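Local coordinates for protein enoyl-CoA hydratase/carnithine racemase (Magnetospirillum magneticum, PDB 4NEK) that probably isomerises the double bond of enoyl-CoA esters between the delta-3 and delta-2 positions, at residues F39-G42 / E43-D47; V79-R82 / F83-V87; Y117-P120 / G121-F124. All coordinates share one frame; numbering follows the deposited sequence.

Interaction 1 of 3, residues F39-G42 / E43-D47; sequences FAKG and EADDD
K41 and D45, one helical turn apart at the C-terminal end of helix 29-44, lie side by side and point the same way, joined by a salt bridge of 3.0 Å from K41 NZ to D45 OD2. The lysine reaches its partner by bending late: CG stands opposite the backbone N (chi1 158°), and turns at chi3 and chi4 then bring the ammonium round to the carboxylate. A long flexible chain suits this exposed site, and an acid just beyond the helix can meet it with one oxygen while using the other for the backbone. D45 OD1 accepts from D47 N at 2.7 Å, met from above the carboxylate plane, which makes an Asx turn that leads the chain out of the helix.

The backbone bonds show the helix ending. E43 N donates to F39 O at 2.8 Å and A44 N to A40 O at 3.2 Å, both the i+4 to i bonds of an alpha helix. D45 N, the next in line, makes only weak bonds to the carbonyls of K41 and G42, and D45 is the first residue to leave helical torsions.

On the inner side E43 turns its carboxylate to the backbone N atoms of R91 and K92, while K92 NZ donates to G42 O. F39 stacks on F51 and touches I53, so this last turn of the crossover helix between strands 13-18 and 50-54 rests on strand 50-54.

Interaction 2 of 3, residues V79-R82 / F83-V87; sequences VADR and FIRAV
Different first torsions bring D81 and R85 together one turn apart: D81 CG lies anti to its N (chi1 -174°), whereas R85 CG lies beside its own N (chi1 -69°) and the chain then runs extended from CG to NE. This is an i to i+4 salt bridge along helix 79-88, in which the long arginine spans one turn to meet the short D81 side chain. R85 NE donates to D81 OD1 at 3.0 Å, approaching from above the carboxylate plane, and the two flat groups stand 82° apart. A single N-H thus does the work, rather than a paired, coplanar grip. R85 NH2, which is not used in this bond, bonds T220 OG1 of the second subunit, so one guanidinium joins an intrahelical bridge to an interface bond; D81 OD2 meanwhile accepts from G77 N, just ahead of the helix.

Under the side chains run regular helical bonds, R85 N to D81 O at 2.9 Å and F83 N to V79 O at 3.0 Å among them. The apolar residues face other neighbours. F83 packs on L35 and V79 on Y32 and A33 of helix 29-44, and small A80 touches both Y32 and W72. I84 meets A137 and, with R85, L219 of the second subunit. With CG1 beside its own N, I84 runs alongside the preceding turn, its CD1 3.3 Å from A80 O.

Interaction 3 of 3, residues Y117-P120 / G121-F124; sequences YAAP and GTRF
A type I beta turn from A119 to T122 bends the chain sharply between strand 115-118 of the mixed sheet and strand 123-125 of the small parallel one, with P120 and G121 at its corners. Proline suits the first corner because its ring already holds phi near the value required (-48°), and G121, at phi -84° and psi 15°, completes the bend without a side chain. T122 N closes the turn by donating to A119 O at 3.1 Å, from well above the carbonyl plane.

The threonine hydroxyl adds a second grip on the same oxygen. With chi1 at -51°, OG1 lies beside the backbone N of T122, and it donates to A119 O at 2.6 Å, coming from the same face of the carbonyl plane as the N-H. The other branch, CG2, lies anti to the backbone N and sits 3.5 Å above the ring plane of F124, offset toward the rim. A118 CB meets the edge of that ring, 4.4 Å from F124 CZ, and also lies beside T122 OG1.

Around the turn, F124 packs against F162 of its own chain and against V164 and A167 of helix 164-169, while P120 meets F162 of the third subunit. T122 therefore divides its two branches between tasks: the hydroxyl spends its hydrogen on a carbonyl that also takes the N-H, giving a polar group a partner in a buried place, and the methyl goes to the aromatic packing.

Overall arrangement
Interactions 1 and 2 lie within helices 29-44 and 79-88, which meet where F39 of interaction 1 packs on F83, A86 and V87 of interaction 2, its CZ 3.9 Å from V87 CG2. Each has an acid-base pair four residues apart; F39 is the one large apolar residue of the first, while A80, F83 and I84 are buried in the second. The pair of interaction 1 lies toward the surface at a helix end, touched by no other chain, while that of interaction 2 stands at a subunit interface. Interaction 3 is the buried one, about 29 Å from interaction 1 between centres and across the chain's centre from it. It connects strands of two sheets, and relies on uncharged hydrogen bonds and aromatic packing.

Interaction 1 of 3, residues F39-G42 / E43-D47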
# COMPACT_ATOMS: atom_id res chain seq x y z
N PHE C 39 -25.90 -23.57 -12.10
CA PHE C 39 -24.84 -23.36 -13.06
C PHE C 39 -25.04 -24.11 -14.33
O PHE C 39 -24.80 -23.58 -15.39
CB PHE C 39 -23.46 -23.67 -12.45
CG PHE C 39 -22.90 -22.51 -11.73
CD1 PHE C 39 -23.38 -22.18 -10.45
CD2 PHE C 39 -22.02 -21.66 -12.34
CE1 PHE C 39 -22.94 -21.05 -9.78
CE2 PHE C 39 -21.55 -20.54 -11.68
CZ PHE C 39 -22.02 -20.23 -10.40
N ALA C 40 -25.50 -25.35 -14.26
CA ALA C 40 -25.75 -26.14 -15.47
C ALA C 40 -26.85 -25.48 -16.30
O ALA C 40 -26.72 -25.32 -17.51
CB ALA C 40 -26.14 -27.56 -15.10
N LYS C 41 -27.90 -25.02 -15.66
CA LYS C 41 -28.94 -24.35 -16.40
C LYS C 41 -28.40 -23.07 -17.07
O LYS C 41 -28.58 -22.85 -18.27
CB LYS C 41 -30.11 -24.07 -15.47
CG LYS C 41 -30.98 -22.93 -15.97
CD LYS C 41 -32.01 -22.34 -14.99
CE LYS C 41 -32.17 -20.80 -15.11
NZ LYS C 41 -32.12 -20.22 -16.49
N GLY C 42 -27.71 -22.23 -16.29
CA GLY C 42 -27.22 -20.98 -16.80
C GLY C 42 -26.25 -21.19 -17.92
O GLY C 42 -26.25 -20.48 -18.90
N GLU C 43 -25.40 -22.20 -17.79
CA GLU C 43 -24.40 -22.47 -18.83
C GLU C 43 -25.03 -22.83 -20.15
O GLU C 43 -24.50 -22.46 -21.19
CB GLU C 43 -23.43 -23.56 -18.40
CG GLU C 43 -22.34 -23.06 -17.45
CD GLU C 43 -21.21 -22.34 -18.17
OE1 GLU C 43 -20.36 -23.01 -18.83
OE2 GLU C 43 -21.14 -21.09 -18.07
N ALA C 44 -26.18 -23.51 -20.10
CA ALA C 44 -26.92 -23.93 -21.30
C ALA C 44 -27.94 -22.92 -21.80
O ALA C 44 -28.34 -22.96 -22.95
CB ALA C 44 -27.63 -25.24 -21.03
N ASP C 45 -28.31 -21.96 -20.96
CA ASP C 45 -29.34 -20.98 -21.32
C ASP C 45 -28.80 -19.83 -22.15
O ASP C 45 -27.98 -19.01 -21.71
CB ASP C 45 -29.98 -20.44 -20.04
CG ASP C 45 -31.17 -19.52 -20.29
OD1 ASP C 45 -31.42 -19.11 -21.46
OD2 ASP C 45 -31.85 -19.19 -19.28
N ASP C 46 -29.33 -19.72 -23.34
CA ASP C 46 -28.95 -18.68 -24.25
C ASP C 46 -29.34 -17.26 -23.78
O ASP C 46 -28.78 -16.29 -24.24
CB ASP C 46 -29.59 -18.96 -25.58
CG ASP C 46 -29.02 -18.08 -26.69
OD1 ASP C 46 -28.22 -17.16 -26.53
OD2 ASP C 46 -29.45 -18.27 -27.78
N ASP C 47 -30.26 -17.12 -22.87
CA ASP C 47 -30.59 -15.78 -22.35
C ASP C 47 -29.65 -15.32 -21.25
O ASP C 47 -29.77 -14.20 -20.76
CB ASP C 47 -32.00 -15.78 -21.75
CG ASP C 47 -33.07 -16.07 -22.79
OD1 ASP C 47 -33.02 -15.44 -23.86
OD2 ASP C 47 -33.93 -16.92 -22.53

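Interaction 2 of 3, residues V79-R82 / F83-V87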
# COMPACT_ATOMS: atom_id res chain seq x y z
N VAL C 79 -21.26 -34.28 -4.05
CA VAL C 79 -22.04 -33.20 -4.57
C VAL C 79 -21.25 -31.87 -4.40
O VAL C 79 -21.35 -30.97 -5.24
CB VAL C 79 -23.45 -33.21 -3.93
CG1 VAL C 79 -23.43 -32.73 -2.48
CG2 VAL C 79 -24.42 -32.40 -4.74
N ALA C 80 -20.47 -31.74 -3.34
CA ALA C 80 -19.65 -30.55 -3.18
C ALA C 80 -18.62 -30.47 -4.30
O ALA C 80 -18.42 -29.42 -4.85
CB ALA C 80 -18.96 -30.54 -1.82
N ASP C 81 -18.00 -31.59 -4.60
CA ASP C 81 -17.07 -31.68 -5.70
C ASP C 81 -17.75 -31.29 -7.02
O ASP C 81 -17.20 -30.53 -7.81
CB ASP C 81 -16.53 -33.11 -5.75
CG ASP C 81 -15.41 -33.32 -6.80
OD1 ASP C 81 -14.62 -32.42 -7.10
OD2 ASP C 81 -15.27 -34.48 -7.28
N ARG C 82 -18.98 -31.74 -7.23
CA ARG C 82 -19.71 -31.39 -8.46
C ARG C 82 -19.87 -29.86 -8.55
O ARG C 82 -19.65 -29.26 -9.59
CB ARG C 82 -21.08 -32.06 -8.50
CG ARG C 82 -21.49 -32.62 -9.89
CD ARG C 82 -22.83 -33.50 -9.98
NE ARG C 82 -23.18 -34.26 -8.75
CZ ARG C 82 -22.61 -35.40 -8.32
NH1 ARG C 82 -21.62 -35.97 -9.01
NH2 ARG C 82 -23.02 -35.98 -7.18
N PHE C 83 -20.27 -29.23 -7.47
CA PHE C 83 -20.47 -27.79 -7.49
C PHE C 83 -19.19 -27.05 -7.85
O PHE C 83 -19.19 -26.14 -8.65
CB PHE C 83 -20.95 -27.33 -6.12
CG PHE C 83 -20.93 -25.87 -5.97
CD1 PHE C 83 -21.60 -25.07 -6.87
CD2 PHE C 83 -20.25 -25.28 -4.94
CE1 PHE C 83 -21.61 -23.70 -6.74
CE2 PHE C 83 -20.24 -23.90 -4.80
CZ PHE C 83 -20.92 -23.11 -5.70
N ILE C 84 -18.12 -27.41 -7.17
CA ILE C 84 -16.84 -26.77 -7.35
C ILE C 84 -16.41 -26.92 -8.79
O ILE C 84 -16.01 -25.95 -9.42
CB ILE C 84 -15.79 -27.41 -6.42
CG1 ILE C 84 -16.10 -27.09 -4.94
CG2 ILE C 84 -14.41 -26.89 -6.76
CD1 ILE C 84 -15.52 -28.09 -3.92
N ARG C 85 -16.54 -28.12 -9.34
CA ARG C 85 -16.18 -28.32 -10.76
C ARG C 85 -17.07 -27.50 -11.67
O ARG C 85 -16.59 -26.92 -12.65
CB ARG C 85 -16.20 -29.78 -11.15
CG ARG C 85 -15.06 -30.53 -10.49
CD ARG C 85 -15.09 -32.03 -10.75
NE ARG C 85 -14.01 -32.69 -10.01
CZ ARG C 85 -12.80 -32.96 -10.49
NH1 ARG C 85 -12.51 -32.69 -11.75
NH2 ARG C 85 -11.87 -33.49 -9.68
N ALA C 86 -18.35 -27.39 -11.34
CA ALA C 86 -19.24 -26.58 -12.15
C ALA C 86 -18.78 -25.13 -12.24
O ALA C 86 -18.86 -24.52 -13.29
CB ALA C 86 -20.66 -26.62 -11.60
N VAL C 87 -18.33 -24.56 -11.13
CA VAL C 87 -17.88 -23.17 -11.14
C VAL C 87 -16.50 -23.04 -11.76
O VAL C 87 -16.27 -22.15 -12.57
CB VAL C 87 -17.85 -22.58 -9.74
CG1 VAL C 87 -17.35 -21.15 -9.80
CG2 VAL C 87 -19.24 -22.61 -9.14

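Interaction 3 of 3, residues Y117-P120 / G121-F124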
# COMPACT_ATOMS: atom_id res chain seq x y z
N TYR C 117 -16.58 -8.61 -5.19
CA TYR C 117 -16.64 -7.38 -4.36
C TYR C 117 -17.03 -7.85 -3.00
O TYR C 117 -17.81 -8.78 -2.87
CB TYR C 117 -17.68 -6.37 -4.88
CG TYR C 117 -17.33 -5.97 -6.26
CD1 TYR C 117 -16.43 -4.92 -6.51
CD2 TYR C 117 -17.78 -6.74 -7.34
CE1 TYR C 117 -16.02 -4.62 -7.81
CE2 TYR C 117 -17.40 -6.45 -8.65
CZ TYR C 117 -16.53 -5.39 -8.89
OH TYR C 117 -16.22 -5.12 -10.20
N ALA C 118 -16.49 -7.19 -1.99
CA ALA C 118 -16.71 -7.54 -0.61
C ALA C 118 -17.10 -6.37 0.24
O ALA C 118 -16.67 -5.26 -0.01
CB ALA C 118 -15.42 -8.09 -0.06
N ALA C 119 -17.92 -6.62 1.25
CA ALA C 119 -18.31 -5.57 2.18
C ALA C 119 -17.25 -5.38 3.21
O ALA C 119 -16.46 -6.29 3.46
CB ALA C 119 -19.59 -5.92 2.86
N PRO C 120 -17.18 -4.20 3.82
CA PRO C 120 -16.19 -3.84 4.83
C PRO C 120 -16.02 -4.86 5.94
O PRO C 120 -14.88 -5.18 6.31
CB PRO C 120 -16.74 -2.55 5.41
CG PRO C 120 -17.38 -1.91 4.25
CD PRO C 120 -17.99 -3.02 3.45
N GLY C 121 -17.09 -5.43 6.47
CA GLY C 121 -16.82 -6.42 7.55
C GLY C 121 -16.48 -7.86 7.14
O GLY C 121 -16.48 -8.76 7.97
N THR C 122 -16.15 -8.12 5.89
CA THR C 122 -15.99 -9.51 5.48
C THR C 122 -14.80 -10.20 6.16
O THR C 122 -13.71 -9.63 6.29
CB THR C 122 -15.80 -9.62 3.98
OG1 THR C 122 -16.83 -8.89 3.32
CG2 THR C 122 -15.84 -11.03 3.53
N ARG C 123 -15.04 -11.42 6.61
CA ARG C 123 -14.03 -12.21 7.30
C ARG C 123 -13.76 -13.49 6.49
O ARG C 123 -14.66 -14.29 6.27
CB ARG C 123 -14.55 -12.54 8.66
CG ARG C 123 -13.56 -13.14 9.61
CD ARG C 123 -14.25 -13.40 10.96
NE ARG C 123 -13.41 -14.29 11.73
CZ ARG C 123 -13.49 -15.63 11.74
NH1 ARG C 123 -14.39 -16.26 11.03
NH2 ARG C 123 -12.62 -16.34 12.47
N PHE C 124 -12.54 -13.62 5.99
CA PHE C 124 -12.18 -14.75 5.14
C PHE C 124 -11.45 -15.77 6.00
O PHE C 124 -10.68 -15.39 6.88
CB PHE C 124 -11.25 -14.31 4.03
CG PHE C 124 -11.83 -13.26 3.14
CD1 PHE C 124 -11.70 -11.93 3.47
CD2 PHE C 124 -12.53 -13.61 1.99
CE1 PHE C 124 -12.27 -10.95 2.66
CE2 PHE C 124 -13.09 -12.66 1.18
CZ PHE C 124 -12.95 -11.32 1.51